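Local coordinates for cell division control protein 45 cdc45 putative (Entamoeba histolytica, PDB 6CC2) that probably acts in eukaryotic DNA replication as the Cdc45 component of the CMG helicase, working alongside MCM2-7 and GINS, at residues T249-K254 / F342-G347; M200-A205 / Y350-F355; K426-S431 / L466-A471. One frame throughout, in Å; residues are numbered along the deposited sequence.

Interaction 1: T249-K254 / F342-G347; sequences TPMCVK and FFKKFG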
loop_
_atom_site.group_PDB
_atom_site.type_symbol
_atom_site.label_atom_id
_atom_site.label_comp_id
_atom_site.label_asym_id
_atom_site.label_seq_id
_atom_site.Cartn_x
_atom_site.Cartn_y
_atom_site.Cartn_z
ATOM N N THR A 249 -2.729 -29.449 -0.466
ATOM C CA THR A 249 -1.660 -28.595 0.032
ATOM C C THR A 249 -2.235 -27.480 0.898
ATOM O O THR A 249 -3.387 -27.070 0.704
ATOM C CB THR A 249 -0.882 -28.008 -1.148
ATOM O OG1 THR A 249 -1.785 -27.312 -2.014
ATOM C CG2 THR A 249 -0.161 -29.126 -1.940
ATOM N N PRO A 250 -1.483 -27.001 1.896
ATOM C CA PRO A 250 -2.000 -25.922 2.752
ATOM C C PRO A 250 -2.074 -24.575 2.085
ATOM O O PRO A 250 -2.687 -23.663 2.664
ATOM C CB PRO A 250 -0.993 -25.873 3.915
ATOM C CG PRO A 250 0.229 -26.526 3.371
ATOM C CD PRO A 250 -0.289 -27.627 2.488
HETATM N N MSE A 251 -1.421 -24.404 0.936
HETATM C CA MSE A 251 -1.512 -23.195 0.128
HETATM C C MSE A 251 -1.681 -23.665 -1.312
HETATM O O MSE A 251 -1.319 -24.804 -1.633
HETATM C CB MSE A 251 -0.271 -22.313 0.279
HETATM C CG MSE A 251 -0.065 -21.758 1.697
HETATM SE SE MSE A 251 1.721 -20.993 2.011
HETATM C CE MSE A 251 2.743 -22.630 2.106
ATOM N N CYS A 252 -2.209 -22.799 -2.179
ATOM C CA CYS A 252 -2.362 -23.151 -3.585
ATOM C C CYS A 252 -2.534 -21.879 -4.400
ATOM O O CYS A 252 -2.646 -20.783 -3.858
ATOM C CB CYS A 252 -3.541 -24.101 -3.785
ATOM S SG CYS A 252 -5.136 -23.309 -3.518
ATOM N N VAL A 253 -2.569 -22.054 -5.724
ATOM C CA VAL A 253 -2.744 -20.961 -6.674
ATOM C C VAL A 253 -3.827 -21.358 -7.657
ATOM O O VAL A 253 -3.823 -22.481 -8.175
ATOM C CB VAL A 253 -1.433 -20.662 -7.430
ATOM C CG1 VAL A 253 -1.675 -19.662 -8.546
ATOM C CG2 VAL A 253 -0.385 -20.150 -6.477
ATOM N N LYS A 254 -4.736 -20.429 -7.950
ATOM C CA LYS A 254 -5.716 -20.657 -9.002
ATOM C C LYS A 254 -5.934 -19.361 -9.768
ATOM O O LYS A 254 -5.777 -18.269 -9.215
ATOM C CB LYS A 254 -7.058 -21.174 -8.472
ATOM C CG LYS A 254 -7.773 -20.252 -7.546
ATOM C CD LYS A 254 -9.229 -20.686 -7.351
ATOM C CE LYS A 254 -10.134 -20.075 -8.397
ATOM N NZ LYS A 254 -11.575 -20.291 -8.092
ATOM N N PHE A 342 -3.068 -16.369 -4.947
ATOM C CA PHE A 342 -2.398 -17.278 -4.006
ATOM C C PHE A 342 -3.279 -17.399 -2.765
ATOM O O PHE A 342 -3.709 -16.386 -2.205
ATOM C CB PHE A 342 -1.012 -16.710 -3.667
ATOM C CG PHE A 342 -0.140 -17.636 -2.899
ATOM C CD1 PHE A 342 -0.286 -17.767 -1.539
ATOM C CD2 PHE A 342 0.832 -18.389 -3.550
ATOM C CE1 PHE A 342 0.516 -18.650 -0.816
ATOM C CE2 PHE A 342 1.619 -19.275 -2.853
ATOM C CZ PHE A 342 1.476 -19.396 -1.475
ATOM N N PHE A 343 -3.560 -18.628 -2.350
ATOM C CA PHE A 343 -4.492 -18.891 -1.269
ATOM C C PHE A 343 -3.816 -19.660 -0.135
ATOM O O PHE A 343 -2.927 -20.480 -0.365
ATOM C CB PHE A 343 -5.699 -19.733 -1.734
ATOM C CG PHE A 343 -6.673 -18.999 -2.613
ATOM C CD1 PHE A 343 -6.458 -18.885 -3.979
ATOM C CD2 PHE A 343 -7.845 -18.464 -2.082
ATOM C CE1 PHE A 343 -7.373 -18.234 -4.788
ATOM C CE2 PHE A 343 -8.751 -17.811 -2.874
ATOM C CZ PHE A 343 -8.530 -17.699 -4.240
ATOM N N LYS A 344 -4.250 -19.398 1.092
ATOM C CA LYS A 344 -3.880 -20.222 2.235
ATOM C C LYS A 344 -5.158 -20.720 2.903
ATOM O O LYS A 344 -6.106 -19.948 3.087
ATOM C CB LYS A 344 -3.030 -19.429 3.232
ATOM C CG LYS A 344 -2.693 -20.220 4.502
ATOM C CD LYS A 344 -1.901 -19.378 5.478
ATOM C CE LYS A 344 -1.807 -20.081 6.843
ATOM N NZ LYS A 344 -1.148 -21.388 6.746
ATOM N N LYS A 345 -5.174 -22.012 3.256
ATOM C CA LYS A 345 -6.323 -22.611 3.923
ATOM C C LYS A 345 -6.311 -22.285 5.415
ATOM O O LYS A 345 -5.288 -22.435 6.085
ATOM C CB LYS A 345 -6.309 -24.121 3.725
ATOM C CG LYS A 345 -7.633 -24.799 4.037
ATOM C CD LYS A 345 -7.556 -26.283 3.729
ATOM C CE LYS A 345 -8.908 -26.957 3.840
ATOM N NZ LYS A 345 -8.804 -28.412 3.534
ATOM N N PHE A 346 -7.445 -21.819 5.921
ATOM C CA PHE A 346 -7.648 -21.534 7.343
ATOM C C PHE A 346 -8.770 -22.461 7.809
ATOM O O PHE A 346 -9.945 -22.206 7.528
ATOM C CB PHE A 346 -8.003 -20.076 7.578
ATOM C CG PHE A 346 -6.916 -19.100 7.203
ATOM C CD1 PHE A 346 -5.849 -18.869 8.055
ATOM C CD2 PHE A 346 -6.967 -18.420 6.014
ATOM C CE1 PHE A 346 -4.867 -17.964 7.725
ATOM C CE2 PHE A 346 -5.982 -17.504 5.674
ATOM C CZ PHE A 346 -4.928 -17.283 6.535
ATOM N N GLY A 347 -8.412 -23.533 8.509
ATOM C CA GLY A 347 -9.404 -24.529 8.870
ATOM C C GLY A 347 -10.007 -25.142 7.620
ATOM O O GLY A 347 -9.311 -25.776 6.822
HETATM O O HOH W 1 -3.098 -23.708 5.443
#

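Interaction 2: M200-A205 / Y350-F355; sequences MYWYAA and YSISAF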
loop_
_atom_site.group_PDB
_atom_site.type_symbol
_atom_site.label_atom_id
_atom_site.label_comp_id
_atom_site.label_asym_id
_atom_site.label_seq_id
_atom_site.Cartn_x
_atom_site.Cartn_y
_atom_site.Cartn_z
HETATM N N MSE A 200 6.191 -18.537 5.135
HETATM C CA MSE A 200 6.781 -17.314 4.600
HETATM C C MSE A 200 6.298 -17.016 3.172
HETATM O O MSE A 200 6.284 -15.862 2.739
HETATM C CB MSE A 200 8.293 -17.413 4.620
HETATM C CG MSE A 200 8.887 -17.422 6.003
HETATM SE SE MSE A 200 10.791 -17.707 5.939
HETATM C CE MSE A 200 11.137 -17.445 7.817
ATOM N N TYR A 201 5.874 -18.036 2.435
ATOM C CA TYR A 201 5.368 -17.790 1.084
ATOM C C TYR A 201 3.999 -17.108 1.099
ATOM O O TYR A 201 3.697 -16.278 0.227
ATOM C CB TYR A 201 5.315 -19.100 0.297
ATOM C CG TYR A 201 6.700 -19.547 -0.150
ATOM C CD1 TYR A 201 7.217 -19.118 -1.366
ATOM C CD2 TYR A 201 7.498 -20.355 0.657
ATOM C CE1 TYR A 201 8.486 -19.503 -1.776
ATOM C CE2 TYR A 201 8.760 -20.751 0.247
ATOM C CZ TYR A 201 9.245 -20.319 -0.975
ATOM O OH TYR A 201 10.509 -20.698 -1.373
ATOM N N TRP A 202 3.135 -17.467 2.053
ATOM C CA TRP A 202 1.885 -16.734 2.251
ATOM C C TRP A 202 2.155 -15.266 2.534
ATOM O O TRP A 202 1.563 -14.374 1.916
ATOM C CB TRP A 202 1.118 -17.378 3.404
ATOM C CG TRP A 202 -0.093 -16.656 3.906
ATOM C CD1 TRP A 202 -0.314 -16.232 5.191
ATOM C CD2 TRP A 202 -1.263 -16.308 3.163
ATOM N NE1 TRP A 202 -1.559 -15.683 5.304
ATOM C CE2 TRP A 202 -2.161 -15.692 4.065
ATOM C CE3 TRP A 202 -1.664 -16.491 1.831
ATOM C CZ2 TRP A 202 -3.422 -15.236 3.670
ATOM C CZ3 TRP A 202 -2.903 -16.020 1.440
ATOM C CH2 TRP A 202 -3.771 -15.405 2.356
ATOM N N TYR A 203 3.067 -14.992 3.473
ATOM C CA TYR A 203 3.400 -13.597 3.781
ATOM C C TYR A 203 3.992 -12.918 2.556
ATOM O O TYR A 203 3.599 -11.810 2.197
ATOM C CB TYR A 203 4.360 -13.564 4.970
ATOM C CG TYR A 203 3.803 -14.249 6.213
ATOM C CD1 TYR A 203 2.458 -14.226 6.505
ATOM C CD2 TYR A 203 4.648 -14.921 7.087
ATOM C CE1 TYR A 203 1.944 -14.862 7.631
ATOM C CE2 TYR A 203 4.155 -15.563 8.221
ATOM C CZ TYR A 203 2.793 -15.523 8.483
ATOM O OH TYR A 203 2.271 -16.140 9.583
ATOM N N ALA A 204 4.934 -13.583 1.881
ATOM C CA ALA A 204 5.531 -12.974 0.701
ATOM C C ALA A 204 4.487 -12.718 -0.377
ATOM O O ALA A 204 4.561 -11.705 -1.105
ATOM C CB ALA A 204 6.650 -13.870 0.153
ATOM N N ALA A 205 3.531 -13.640 -0.550
ATOM C CA ALA A 205 2.461 -13.407 -1.515
ATOM C C ALA A 205 1.664 -12.158 -1.167
ATOM O O ALA A 205 1.349 -11.343 -2.050
ATOM C CB ALA A 205 1.529 -14.626 -1.586
ATOM N N TYR A 350 -11.044 -21.915 2.418
ATOM C CA TYR A 350 -10.038 -21.651 1.386
ATOM C C TYR A 350 -10.416 -20.451 0.526
ATOM O O TYR A 350 -9.999 -20.340 -0.631
ATOM C CB TYR A 350 -9.816 -22.892 0.511
ATOM C CG TYR A 350 -8.376 -23.322 0.345
ATOM C CD1 TYR A 350 -7.352 -22.383 0.187
ATOM C CD2 TYR A 350 -8.038 -24.666 0.339
ATOM C CE1 TYR A 350 -6.034 -22.791 0.047
ATOM C CE2 TYR A 350 -6.729 -25.089 0.193
ATOM C CZ TYR A 350 -5.731 -24.144 0.034
ATOM O OH TYR A 350 -4.418 -24.575 -0.120
ATOM N N SER A 351 -11.182 -19.515 1.084
ATOM C CA SER A 351 -11.698 -18.388 0.315
ATOM C C SER A 351 -10.865 -17.115 0.446
ATOM O O SER A 351 -11.175 -16.125 -0.216
ATOM C CB SER A 351 -13.152 -18.085 0.743
ATOM O OG SER A 351 -13.199 -17.510 2.047
ATOM N N ILE A 352 -9.801 -17.126 1.244
ATOM C CA ILE A 352 -8.998 -15.935 1.472
ATOM C C ILE A 352 -7.731 -16.026 0.626
ATOM O O ILE A 352 -6.829 -16.831 0.921
ATOM C CB ILE A 352 -8.654 -15.769 2.959
ATOM C CG1 ILE A 352 -9.928 -15.655 3.806
ATOM C CG2 ILE A 352 -7.789 -14.528 3.137
ATOM C CD1 ILE A 352 -9.684 -15.507 5.303
ATOM N N SER A 353 -7.646 -15.176 -0.392
ATOM C CA SER A 353 -6.442 -15.060 -1.202
ATOM C C SER A 353 -5.493 -14.020 -0.604
ATOM O O SER A 353 -5.855 -13.233 0.282
ATOM C CB SER A 353 -6.789 -14.666 -2.628
ATOM O OG SER A 353 -7.073 -13.284 -2.656
ATOM N N ALA A 354 -4.269 -13.998 -1.131
ATOM C CA ALA A 354 -3.298 -12.997 -0.698
ATOM C C ALA A 354 -3.717 -11.597 -1.110
ATOM O O ALA A 354 -3.303 -10.636 -0.460
ATOM C CB ALA A 354 -1.915 -13.351 -1.238
ATOM N N PHE A 355 -4.557 -11.450 -2.158
ATOM C CA PHE A 355 -5.114 -10.140 -2.457
ATOM C C PHE A 355 -6.125 -9.732 -1.400
ATOM O O PHE A 355 -6.125 -8.580 -0.942
ATOM C CB PHE A 355 -5.776 -10.130 -3.830
ATOM C CG PHE A 355 -4.820 -9.937 -4.971
ATOM C CD1 PHE A 355 -4.058 -8.789 -5.058
ATOM C CD2 PHE A 355 -4.697 -10.884 -5.950
ATOM C CE1 PHE A 355 -3.197 -8.597 -6.124
ATOM C CE2 PHE A 355 -3.846 -10.688 -7.021
ATOM C CZ PHE A 355 -3.093 -9.552 -7.090
#

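Interaction 3: K426-S431 / L466-A471; sequences KYRFCS and LPFILA. With EDO (1,2-ethanediol), chain C.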
loop_
_atom_site.group_PDB
_atom_site.type_symbol
_atom_site.label_atom_id
_atom_site.label_comp_id
_atom_site.label_asym_id
_atom_site.label_seq_id
_atom_site.Cartn_x
_atom_site.Cartn_y
_atom_site.Cartn_z
ATOM N N LYS A 426 0.829 20.062 -13.176
ATOM C CA LYS A 426 1.669 19.868 -11.996
ATOM C C LYS A 426 0.921 19.185 -10.872
ATOM O O LYS A 426 1.501 18.387 -10.129
ATOM C CB LYS A 426 2.198 21.217 -11.508
ATOM C CG LYS A 426 2.967 22.017 -12.553
ATOM C CD LYS A 426 4.445 21.703 -12.510
ATOM C CE LYS A 426 5.224 22.598 -13.465
ATOM N NZ LYS A 426 6.691 22.429 -13.289
ATOM N N TYR A 427 -0.363 19.485 -10.724
ATOM C CA TYR A 427 -1.188 18.907 -9.690
ATOM C C TYR A 427 -2.633 19.174 -10.058
ATOM O O TYR A 427 -2.940 20.093 -10.813
ATOM C CB TYR A 427 -0.886 19.491 -8.294
ATOM C CG TYR A 427 -0.978 20.994 -8.234
ATOM C CD1 TYR A 427 0.115 21.796 -8.539
ATOM C CD2 TYR A 427 -2.167 21.625 -7.881
ATOM C CE1 TYR A 427 0.030 23.172 -8.513
ATOM C CE2 TYR A 427 -2.259 23.004 -7.863
ATOM C CZ TYR A 427 -1.156 23.775 -8.185
ATOM O OH TYR A 427 -1.223 25.153 -8.151
ATOM N N ARG A 428 -3.505 18.352 -9.515
ATOM C CA ARG A 428 -4.929 18.633 -9.510
ATOM C C ARG A 428 -5.268 19.267 -8.167
ATOM O O ARG A 428 -4.663 18.938 -7.145
ATOM C CB ARG A 428 -5.779 17.395 -9.717
ATOM C CG ARG A 428 -5.627 16.811 -11.083
ATOM C CD ARG A 428 -6.663 15.721 -11.330
ATOM N NE ARG A 428 -6.561 15.346 -12.734
ATOM C CZ ARG A 428 -5.804 14.366 -13.210
ATOM N NH1 ARG A 428 -5.136 13.570 -12.391
ATOM N NH2 ARG A 428 -5.755 14.160 -14.514
ATOM N N PHE A 429 -6.196 20.207 -8.194
ATOM C CA PHE A 429 -6.614 20.924 -6.992
ATOM C C PHE A 429 -8.129 20.847 -6.934
ATOM O O PHE A 429 -8.805 21.121 -7.934
ATOM C CB PHE A 429 -6.180 22.401 -7.012
ATOM C CG PHE A 429 -6.437 23.104 -5.721
ATOM C CD1 PHE A 429 -7.718 23.548 -5.400
ATOM C CD2 PHE A 429 -5.421 23.321 -4.829
ATOM C CE1 PHE A 429 -7.949 24.193 -4.176
ATOM C CE2 PHE A 429 -5.650 23.942 -3.608
ATOM C CZ PHE A 429 -6.924 24.361 -3.288
ATOM N N CYS A 430 -8.652 20.483 -5.762
ATOM C CA CYS A 430 -10.088 20.418 -5.564
ATOM C C CYS A 430 -10.411 21.009 -4.200
ATOM O O CYS A 430 -9.724 20.719 -3.227
ATOM C CB CYS A 430 -10.593 18.996 -5.620
ATOM S SG CYS A 430 -12.385 18.945 -5.734
ATOM N N SER A 431 -11.451 21.825 -4.133
ATOM C CA SER A 431 -11.885 22.398 -2.866
ATOM C C SER A 431 -13.349 22.059 -2.636
ATOM O O SER A 431 -14.149 22.062 -3.569
ATOM C CB SER A 431 -11.665 23.925 -2.807
ATOM O OG SER A 431 -12.451 24.624 -3.709
ATOM N N LEU A 466 -1.430 12.613 -11.871
ATOM C CA LEU A 466 -0.912 13.799 -11.216
ATOM C C LEU A 466 -1.049 13.644 -9.716
ATOM O O LEU A 466 -1.941 12.934 -9.236
ATOM C CB LEU A 466 -1.677 15.059 -11.657
ATOM C CG LEU A 466 -1.445 15.475 -13.094
ATOM C CD1 LEU A 466 -2.456 16.532 -13.456
ATOM C CD2 LEU A 466 -0.001 16.001 -13.281
ATOM N N PRO A 467 -0.202 14.325 -8.948
ATOM C CA PRO A 467 -0.471 14.477 -7.519
ATOM C C PRO A 467 -1.716 15.326 -7.330
ATOM O O PRO A 467 -2.179 16.009 -8.252
ATOM C CB PRO A 467 0.801 15.146 -6.984
ATOM C CG PRO A 467 1.371 15.867 -8.138
ATOM C CD PRO A 467 0.970 15.100 -9.386
ATOM N N PHE A 468 -2.311 15.207 -6.150
ATOM C CA PHE A 468 -3.630 15.766 -5.881
ATOM C C PHE A 468 -3.597 16.602 -4.605
ATOM O O PHE A 468 -3.090 16.146 -3.573
ATOM C CB PHE A 468 -4.676 14.648 -5.745
ATOM C CG PHE A 468 -6.080 15.111 -5.927
ATOM C CD1 PHE A 468 -6.785 15.686 -4.877
ATOM C CD2 PHE A 468 -6.724 14.945 -7.140
ATOM C CE1 PHE A 468 -8.079 16.117 -5.061
ATOM C CE2 PHE A 468 -8.024 15.354 -7.330
ATOM C CZ PHE A 468 -8.704 15.968 -6.295
ATOM N N ILE A 469 -4.143 17.814 -4.677
ATOM C CA ILE A 469 -4.245 18.717 -3.530
ATOM C C ILE A 469 -5.724 18.953 -3.268
ATOM O O ILE A 469 -6.466 19.393 -4.161
ATOM C CB ILE A 469 -3.501 20.042 -3.760
ATOM C CG1 ILE A 469 -2.007 19.771 -3.884
ATOM C CG2 ILE A 469 -3.779 20.998 -2.579
ATOM C CD1 ILE A 469 -1.198 20.933 -4.319
ATOM N N LEU A 470 -6.159 18.618 -2.054
ATOM C CA LEU A 470 -7.561 18.658 -1.664
ATOM C C LEU A 470 -7.714 19.629 -0.506
ATOM O O LEU A 470 -6.974 19.534 0.477
ATOM C CB LEU A 470 -8.026 17.257 -1.237
ATOM C CG LEU A 470 -9.435 17.198 -0.638
ATOM C CD1 LEU A 470 -10.471 17.470 -1.648
ATOM C CD2 LEU A 470 -9.631 15.806 -0.002
ATOM N N ALA A 471 -8.641 20.567 -0.650
ATOM C CA ALA A 471 -8.992 21.517 0.411
ATOM C C ALA A 471 -10.412 21.251 0.885
ATOM O O ALA A 471 -11.350 21.283 0.078
ATOM C CB ALA A 471 -8.879 22.949 -0.097
HETATM C C1 EDO C . -9.428 17.888 -12.271
HETATM O O1 EDO C . -10.187 16.669 -12.104
HETATM C C2 EDO C . -9.032 18.079 -13.737
HETATM O O2 EDO C . -8.249 16.977 -14.201
HETATM O O HOH W 2 -4.651 13.371 -9.557
#

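Interaction 1: T249-K254 / F342-G347
Met251, present as selenomethionine, runs its side chain beside the ring of Phe342 on the paired antiparallel strand. Its CB starts 3.3 Å from Phe343 O and also meets Phe342 CZ. CG, set anti to the carbonyl carbon (chi1 -64°), keeps Phe343 O within range and reaches Phe342 CE1 at 4.0 Å, with Lys344 CB close by. The SE atom then settles at the ring edge, in the ring plane, 3.8 Å from Phe342 CZ, which makes a Met-aromatic contact; beyond it the chain bends and CE turns away.

Val253 CG2 also touches this ring, obliquely, 3.6 Å from Phe342 CD2, while the carbonyl O of Cys252 lies over one face toward the rim. On the other side of the sheet Lys254 CG comes to 3.4 Å from Phe343 CE1, and Cys252 SG rests against the CB of Phe343.

Cys252 and Phe343 form a hydrogen-bonded pair, the Phe343 N to Cys252 O bond being 2.8 Å long. Two residues further, past the Met251-Lys344 pair, Lys345 N gives Pro250 O a nearly straight bond (177°), and a water that also binds Lys345 O gives the same oxygen a second. Lys344 NZ, which donates weakly to this water, forms a salt bridge with Asp199.

Strand 251-257 is the middle one of three, between 237-238 and 338-344. Its Met251 and Val253 side, together with Phe342, packs on helices 199-213 and 219-233, where Trp202, Ile226 and Leu233 receive it.

Interaction 2: M200-A205 / Y350-F355
Trp202 lays CZ3 and CH2 of its indole obliquely against the backbone that leads into helix 354-364. CG is anti to the backbone N (chi1 171°), and the six-membered ring at the far end of the side chain does the touching. CZ3 lies 3.5 Å from Ala354 N and also meets the CA and CB of that alanine. The neighbouring CH2 comes within 3.7 Å of Ile352 O and is equally near Ser353 O. Ile352 adds a looser apolar touch, its CG2 standing 4.2 Å from Trp202 CH2.

One turn along the helix the contact is made by small residues. Ala205 CB meets Ala354 CB at 3.7 Å, and the Ala354 methyl also lies against the carbonyl carbon of Ala205, so the two backbones come close, with 5.8 Å between Ala205 CA and Ala354 CA. The two segments meet by van der Waals packing alone, partly ring against peptide atoms, and Ile352 O is buried without a polar partner in the model. Ala354 N, by contrast, is bonded to Phe342 O of strand 338-344, whose Phe342 ring also packs on Ala205.

Ser353 points its CB away from helix 199-213 and serves the new helix instead: OG accepts a weak bond from Phe355 N, 3.2 Å long and bent to 122° at the hydrogen. Its own backbone N is bonded to the carboxylate of Asp356. This is a serine N-cap whose N-H is held by the N3 aspartate, the reciprocal half of a capping box, at a helix start packed against a neighbouring helix through tryptophan and alanine.

Interaction 3: K426-S431 / L466-A471
Ile469 fits as a branched wedge between two aromatic rings of the neighbouring strand, Tyr427 and Phe429. CG1, anti to the carbonyl carbon (chi1 -65°), carries CD1 on the Tyr427 side, while CG2 faces Phe429. CD1 rests over the face of Tyr427, 4.2 Å from the ring centroid, a CH-pi contact, and CG2 presses on Phe429 CD2 at 3.6 Å. Farther along the same side, the Phe429 ring is met at CZ by the small bump of Ala471 CB.

The opposite side reverses the roles. There Phe468 is the bulky group, its ring occupying the hollow between two methylenes of the other strand: CD2 touches Arg428 CB at 3.7 Å and CZ touches Cys430 CB at 3.6 Å. The strands run parallel, joined by a ladder from Arg428 N to Pro467 O through to Ala471 N to Cys430 O. With helices 435-441 and 444-462 in the connection, they form a beta-alpha-beta crossover within a mixed sheet, and the disulfide from Cys430 to Cys420 ties in the flanking strand 419-423.

At the start of the strands, Leu466 places CD1 over the centre of the Arg428 guanidinium, 4.0 Å above its plane. The rim of that group is polar: NE donates to O2 of a 1,2-ethanediol, probably from the crystallisation liquor, at 2.8 Å; NH1 reaches Leu466 O through a water; and NH2 bonds Lys464 O. Elsewhere at this end, Pro467 CG sits 3.2 Å from Lys426 O, at the classic beta bulge in which Lys426 and Tyr427 both face Glu423 of strand 419-423.

Overall arrangement
Interactions 1 and 2 are one neighbourhood, their centres about 7 Å apart. Strand 338-344 leads on to helix 354-364, and besides the backbone bond between that strand and the helix start, the two contacts are tied by Thr249 O to Tyr350 OH (2.8 Å), so the three-stranded sheet, helix 199-213 and the helix start form a continuous packed unit. Along the chain, 249-254 and 342-347 both fall between 200-205 and 350-355. Interaction 3 follows later, in the C-terminal mixed sheet, on the other side of the chain's centre; its centre is about 41 Å from that of interaction 1 and 35 Å from that of interaction 2. Interactions 1 and 2 thus belong to one packed region and interaction 3 to another, with no direct touch between them.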